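Local coordinates for protein apicoplast TIC22, putative (Plasmodium falciparum 3D7, PDB 4E6Z) that acts as an essential chaperone of the Tic22 family, required for protein import into the apicoplast, the plastid of the malaria parasite, at residues P78-T83 against K265-L270; V194-N199 against I210-D215. One frame throughout, in Å; residues are numbered along the deposited sequence.

Interaction 1. Residues P78-T83 against K265-L270; sequences PVFLIT and KYLDKL
Helix-on-strand packing joins the C-terminal helix 261-272 to strand 78-83, and it illustrates how a single aromatic side chain can carry such a contact: Phe80 reaches from the strand into a group formed by Tyr266, Leu267 and Leu270. The axes of the two segments stay 10.3 Å apart at an angle of 46°, so side chains alone bridge them, and no hydrogen bond crosses. Phe80 CG stands anti to its own carbonyl carbon (chi1 -58°); beyond it, CE1 and CZ at the far end of the ring do the touching. Phe80 CE1 lies 3.7 Å from Tyr266 CD1, and the two ring planes are nearly perpendicular (87°), with centroids 5.5 Å apart in an oblique pairing. The same Phe80 CE1 is 3.9 Å from Leu267 CD2, which also comes close to CZ. The Tyr266 hydroxyl is hydrogen-bonded to Glu110, which also forms a salt bridge with Lys269 and so places helix 106-119 next to the contact. Pro106, at the start of that helix, touches both Phe80 and Tyr266. Leu267 splits its branches between two strand residues: CD2 goes to Phe80, whereas CD1 lies 4.2 Å from Pro78 CG, with the two side chains crossing at about a right angle. At the edge of the Phe80 ring, near its plane, Leu270 CD1 stands 4.1 Å from CE1.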
loop_
_atom_site.group_PDB
_atom_site.type_symbol
_atom_site.label_atom_id
_atom_site.label_comp_id
_atom_site.label_asym_id
_atom_site.label_seq_id
_atom_site.Cartn_x
_atom_site.Cartn_y
_atom_site.Cartn_z
ATOM N N PRO A 78 -5.443 -1.263 -3.459
ATOM C CA PRO A 78 -5.493 -0.014 -4.224
ATOM C C PRO A 78 -4.169 0.734 -4.166
ATOM O O PRO A 78 -3.485 0.692 -3.143
ATOM C CB PRO A 78 -6.573 0.803 -3.498
ATOM C CG PRO A 78 -7.328 -0.186 -2.663
ATOM C CD PRO A 78 -6.318 -1.213 -2.276
ATOM N N VAL A 79 -3.814 1.398 -5.262
ATOM C CA VAL A 79 -2.662 2.291 -5.305
ATOM C C VAL A 79 -3.093 3.595 -5.974
ATOM O O VAL A 79 -3.895 3.587 -6.913
ATOM C CB VAL A 79 -1.491 1.675 -6.086
ATOM C CG1 VAL A 79 -0.335 2.678 -6.207
ATOM C CG2 VAL A 79 -1.034 0.392 -5.424
ATOM N N PHE A 80 -2.564 4.715 -5.492
ATOM C CA PHE A 80 -3.039 6.016 -5.940
ATOM C C PHE A 80 -1.957 6.869 -6.583
ATOM O O PHE A 80 -0.825 6.921 -6.111
ATOM C CB PHE A 80 -3.701 6.767 -4.784
ATOM C CG PHE A 80 -4.842 6.021 -4.166
ATOM C CD1 PHE A 80 -6.139 6.209 -4.614
ATOM C CD2 PHE A 80 -4.613 5.103 -3.151
ATOM C CE1 PHE A 80 -7.192 5.505 -4.049
ATOM C CE2 PHE A 80 -5.657 4.398 -2.586
ATOM C CZ PHE A 80 -6.949 4.601 -3.032
ATOM N N LEU A 81 -2.325 7.529 -7.677
ATOM C CA LEU A 81 -1.424 8.438 -8.367
ATOM C C LEU A 81 -2.102 9.778 -8.589
ATOM O O LEU A 81 -3.328 9.884 -8.556
ATOM C CB LEU A 81 -0.988 7.858 -9.713
ATOM C CG LEU A 81 -0.153 6.578 -9.755
ATOM C CD1 LEU A 81 -1.057 5.369 -9.708
ATOM C CD2 LEU A 81 0.685 6.541 -11.017
ATOM N N ILE A 82 -1.302 10.810 -8.809
ATOM C CA ILE A 82 -1.839 12.108 -9.179
ATOM C C ILE A 82 -1.666 12.249 -10.688
ATOM O O ILE A 82 -0.589 11.993 -11.224
ATOM C CB ILE A 82 -1.149 13.262 -8.419
ATOM C CG1 ILE A 82 -1.519 13.223 -6.933
ATOM C CG2 ILE A 82 -1.560 14.605 -9.001
ATOM C CD1 ILE A 82 -1.014 12.013 -6.196
ATOM N N THR A 83 -2.734 12.620 -11.380
ATOM C CA THR A 83 -2.693 12.671 -12.834
ATOM C C THR A 83 -3.389 13.910 -13.359
ATOM O O THR A 83 -4.082 14.604 -12.613
ATOM C CB THR A 83 -3.398 11.446 -13.455
ATOM O OG1 THR A 83 -4.810 11.533 -13.221
ATOM C CG2 THR A 83 -2.863 10.147 -12.859
ATOM N N LYS A 265 -12.419 2.213 0.916
ATOM C CA LYS A 265 -13.546 3.121 1.073
ATOM C C LYS A 265 -13.374 4.353 0.182
ATOM O O LYS A 265 -14.351 4.928 -0.297
ATOM C CB LYS A 265 -13.647 3.543 2.538
ATOM C CG LYS A 265 -15.055 3.667 3.080
ATOM C CD LYS A 265 -15.061 3.401 4.579
ATOM C CE LYS A 265 -13.905 4.116 5.268
ATOM N NZ LYS A 265 -13.732 3.674 6.682
ATOM N N TYR A 266 -12.122 4.746 -0.040
ATOM C CA TYR A 266 -11.797 5.938 -0.820
ATOM C C TYR A 266 -12.134 5.766 -2.297
ATOM O O TYR A 266 -12.356 6.745 -3.009
ATOM C CB TYR A 266 -10.314 6.287 -0.661
ATOM C CG TYR A 266 -9.943 7.652 -1.187
ATOM C CD1 TYR A 266 -9.552 7.828 -2.507
ATOM C CD2 TYR A 266 -9.981 8.767 -0.361
ATOM C CE1 TYR A 266 -9.214 9.075 -2.990
ATOM C CE2 TYR A 266 -9.644 10.018 -0.835
ATOM C CZ TYR A 266 -9.261 10.165 -2.150
ATOM O OH TYR A 266 -8.923 11.407 -2.630
ATOM N N LEU A 267 -12.171 4.519 -2.756
ATOM C CA LEU A 267 -12.512 4.228 -4.143
ATOM C C LEU A 267 -13.941 4.656 -4.454
ATOM O O LEU A 267 -14.263 4.983 -5.596
ATOM C CB LEU A 267 -12.340 2.740 -4.442
ATOM C CG LEU A 267 -10.939 2.161 -4.257
ATOM C CD1 LEU A 267 -10.930 0.672 -4.581
ATOM C CD2 LEU A 267 -9.947 2.906 -5.116
ATOM N N ASP A 268 -14.797 4.645 -3.437
ATOM C CA ASP A 268 -16.174 5.097 -3.602
ATOM C C ASP A 268 -16.214 6.583 -3.944
ATOM O O ASP A 268 -17.025 7.014 -4.758
ATOM C CB ASP A 268 -16.997 4.832 -2.339
ATOM C CG ASP A 268 -17.219 3.354 -2.082
ATOM O OD1 ASP A 268 -16.936 2.540 -2.987
ATOM O OD2 ASP A 268 -17.681 3.006 -0.973
ATOM N N LYS A 269 -15.330 7.359 -3.321
ATOM C CA LYS A 269 -15.283 8.803 -3.546
ATOM C C LYS A 269 -14.880 9.161 -4.975
ATOM O O LYS A 269 -15.478 10.037 -5.598
ATOM C CB LYS A 269 -14.327 9.478 -2.561
ATOM C CG LYS A 269 -14.059 10.943 -2.881
ATOM C CD LYS A 269 -13.079 11.572 -1.907
ATOM C CE LYS A 269 -12.772 13.012 -2.303
ATOM N NZ LYS A 269 -11.857 13.683 -1.336
ATOM N N LEU A 270 -13.859 8.482 -5.484
ATOM C CA LEU A 270 -13.348 8.748 -6.822
ATOM C C LEU A 270 -14.394 8.497 -7.900
ATOM O O LEU A 270 -14.436 9.198 -8.912
ATOM C CB LEU A 270 -12.109 7.894 -7.095
ATOM C CG LEU A 270 -10.867 8.244 -6.275
ATOM C CD1 LEU A 270 -9.701 7.350 -6.659
ATOM C CD2 LEU A 270 -10.505 9.712 -6.466
#

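Interaction 2. Residues V194-N199 against I210-D215; sequences VFYAEN and IPLFFD
The Phe214 ring carries Val194 CG1 over the centre of one face, in a CH-pi contact 3.7 Å from the centroid and 9° off the ring normal. Two other rings meet backbone oxygens at their edges: Phe214 O lies in the plane of the Phe195 ring, 3.5 Å from CE2, and Phe195 O lies in the plane of the Phe213 ring. The Tyr196 ring, by contrast, is approached obliquely by Ile210 CG2 and Leu212 CD1. Tyr196 CG, set between the backbone N and the carbonyl carbon (chi1 81°), comes 4.1 Å from Leu212 CD1. Tyr196 CB is closer to Leu212 CD1, at 3.5 Å, the two side chains running side by side. Val194 uses its other branch, CG2, against Leu212 CG; helix 243-247 packs on both residues through Leu246. Between the strands, Phe195 and Phe213 form an antiparallel hydrogen-bonded pair. Phe195 N donates to Phe213 O at 2.6 Å, and Phe213 N returns a bond to Phe195 O at 2.8 Å. Farther along, a water takes over the link, accepting from Ala197 N at 2.7 Å and donating to Pro211 O at 3.0 Å. Such a pairing, direct at one point and water-bridged at the next, belongs here to a beta hairpin, whose strands 193-203 and 208-213 form the middle of a four-stranded mixed sheet.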
loop_
_atom_site.group_PDB
_atom_site.type_symbol
_atom_site.label_atom_id
_atom_site.label_comp_id
_atom_site.label_asym_id
_atom_site.label_seq_id
_atom_site.Cartn_x
_atom_site.Cartn_y
_atom_site.Cartn_z
ATOM N N VAL A 194 3.691 -4.222 6.617
ATOM C CA VAL A 194 2.371 -4.805 6.808
ATOM C C VAL A 194 2.373 -5.421 8.203
ATOM O O VAL A 194 3.422 -5.831 8.698
ATOM C CB VAL A 194 2.019 -5.856 5.731
ATOM C CG1 VAL A 194 1.654 -5.167 4.417
ATOM C CG2 VAL A 194 3.174 -6.815 5.524
ATOM N N PHE A 195 1.207 -5.465 8.838
ATOM C CA PHE A 195 1.104 -5.908 10.223
ATOM C C PHE A 195 0.351 -7.231 10.346
ATOM O O PHE A 195 -0.583 -7.496 9.592
ATOM C CB PHE A 195 0.396 -4.840 11.063
ATOM C CG PHE A 195 1.013 -3.473 10.952
ATOM C CD1 PHE A 195 1.975 -3.055 11.861
ATOM C CD2 PHE A 195 0.632 -2.606 9.941
ATOM C CE1 PHE A 195 2.546 -1.799 11.757
ATOM C CE2 PHE A 195 1.195 -1.345 9.836
ATOM C CZ PHE A 195 2.152 -0.941 10.746
ATOM N N TYR A 196 0.758 -8.059 11.304
ATOM C CA TYR A 196 0.016 -9.284 11.597
ATOM C C TYR A 196 0.119 -9.679 13.067
ATOM O O TYR A 196 1.003 -9.210 13.787
ATOM C CB TYR A 196 0.470 -10.437 10.693
ATOM C CG TYR A 196 1.729 -11.136 11.149
ATOM C CD1 TYR A 196 1.663 -12.343 11.832
ATOM C CD2 TYR A 196 2.979 -10.594 10.893
ATOM C CE1 TYR A 196 2.809 -12.991 12.255
ATOM C CE2 TYR A 196 4.132 -11.235 11.310
ATOM C CZ TYR A 196 4.043 -12.433 11.991
ATOM O OH TYR A 196 5.191 -13.071 12.405
ATOM N N ALA A 197 -0.796 -10.540 13.504
ATOM C CA ALA A 197 -0.818 -11.019 14.882
ATOM C C ALA A 197 -0.584 -12.525 14.938
ATOM O O ALA A 197 -1.071 -13.275 14.088
ATOM C CB ALA A 197 -2.135 -10.657 15.549
ATOM N N GLU A 198 0.158 -12.953 15.954
ATOM C CA GLU A 198 0.564 -14.349 16.116
ATOM C C GLU A 198 -0.577 -15.361 16.047
ATOM O O GLU A 198 -0.521 -16.330 15.287
ATOM C CB GLU A 198 1.297 -14.521 17.446
ATOM C CG GLU A 198 2.585 -13.729 17.554
ATOM C CD GLU A 198 3.744 -14.389 16.831
ATOM O OE1 GLU A 198 3.625 -14.650 15.614
ATOM O OE2 GLU A 198 4.777 -14.643 17.485
ATOM N N ASN A 199 -1.606 -15.140 16.855
ATOM C CA ASN A 199 -2.653 -16.143 17.026
ATOM C C ASN A 199 -3.949 -15.798 16.305
ATOM O O ASN A 199 -5.030 -16.220 16.714
ATOM C CB ASN A 199 -2.917 -16.363 18.517
ATOM C CG ASN A 199 -1.700 -16.900 19.251
ATOM O OD1 ASN A 199 -1.286 -18.040 19.035
ATOM N ND2 ASN A 199 -1.117 -16.079 20.118
ATOM N N ILE A 210 -3.238 -16.530 7.523
ATOM C CA ILE A 210 -2.940 -15.416 8.414
ATOM C C ILE A 210 -3.197 -14.084 7.718
ATOM O O ILE A 210 -2.657 -13.826 6.642
ATOM C CB ILE A 210 -1.483 -15.463 8.918
ATOM C CG1 ILE A 210 -1.288 -16.646 9.868
ATOM C CG2 ILE A 210 -1.106 -14.145 9.605
ATOM C CD1 ILE A 210 0.106 -16.748 10.442
ATOM N N PRO A 211 -4.030 -13.234 8.334
ATOM C CA PRO A 211 -4.365 -11.922 7.774
ATOM C C PRO A 211 -3.168 -10.981 7.855
ATOM O O PRO A 211 -2.530 -10.886 8.904
ATOM C CB PRO A 211 -5.485 -11.416 8.692
ATOM C CG PRO A 211 -5.895 -12.592 9.528
ATOM C CD PRO A 211 -4.697 -13.464 9.624
ATOM N N LEU A 212 -2.877 -10.297 6.755
ATOM C CA LEU A 212 -1.753 -9.377 6.679
ATOM C C LEU A 212 -2.295 -7.980 6.416
ATOM O O LEU A 212 -2.759 -7.689 5.314
ATOM C CB LEU A 212 -0.828 -9.792 5.539
ATOM C CG LEU A 212 0.638 -10.033 5.868
ATOM C CD1 LEU A 212 0.777 -10.789 7.174
ATOM C CD2 LEU A 212 1.283 -10.790 4.728
ATOM N N PHE A 213 -2.237 -7.117 7.427
ATOM C CA PHE A 213 -2.911 -5.826 7.358
ATOM C C PHE A 213 -1.983 -4.694 6.962
ATOM O O PHE A 213 -0.885 -4.565 7.505
ATOM C CB PHE A 213 -3.568 -5.486 8.698
ATOM C CG PHE A 213 -4.592 -6.483 9.139
ATOM C CD1 PHE A 213 -5.930 -6.309 8.823
ATOM C CD2 PHE A 213 -4.220 -7.598 9.870
ATOM C CE1 PHE A 213 -6.877 -7.231 9.232
ATOM C CE2 PHE A 213 -5.158 -8.519 10.281
ATOM C CZ PHE A 213 -6.490 -8.338 9.961
ATOM N N PHE A 214 -2.434 -3.868 6.022
ATOM C CA PHE A 214 -1.708 -2.654 5.681
ATOM C C PHE A 214 -1.892 -1.600 6.768
ATOM O O PHE A 214 -0.956 -0.881 7.103
ATOM C CB PHE A 214 -2.122 -2.121 4.303
ATOM C CG PHE A 214 -1.426 -2.811 3.167
ATOM C CD1 PHE A 214 -0.243 -2.306 2.651
ATOM C CD2 PHE A 214 -1.939 -3.980 2.632
ATOM C CE1 PHE A 214 0.410 -2.947 1.610
ATOM C CE2 PHE A 214 -1.291 -4.628 1.594
ATOM C CZ PHE A 214 -0.115 -4.113 1.085
ATOM N N ASP A 215 -3.098 -1.523 7.324
ATOM C CA ASP A 215 -3.370 -0.607 8.426
ATOM C C ASP A 215 -3.323 -1.309 9.780
ATOM O O ASP A 215 -4.043 -2.281 10.015
ATOM C CB ASP A 215 -4.719 0.090 8.237
ATOM C CG ASP A 215 -4.678 1.157 7.153
ATOM O OD1 ASP A 215 -3.731 1.142 6.337
ATOM O OD2 ASP A 215 -5.593 2.009 7.121
HETATM O O HOH W 1 -2.693 -11.495 11.852
#

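From the N terminus, strand 78-83 is the first strand met, and its partner in interaction 1 comes only in the last helix, 261-272, after 181 intervening residues. That long loop holds nearly all of the remaining fold, including interaction 2, a local contact that closes after just ten residues within the hairpin 193-203 and 208-213. The two contacts therefore nest and do not cross. Interaction 1 brings the C-terminal helix back to the N-terminal strand, which pairs with strand 129-134; interaction 2 pairs the two central strands of the four-stranded sheet. They lie on opposite sides of the chain's centre, their centres 23 Å apart, and do not touch.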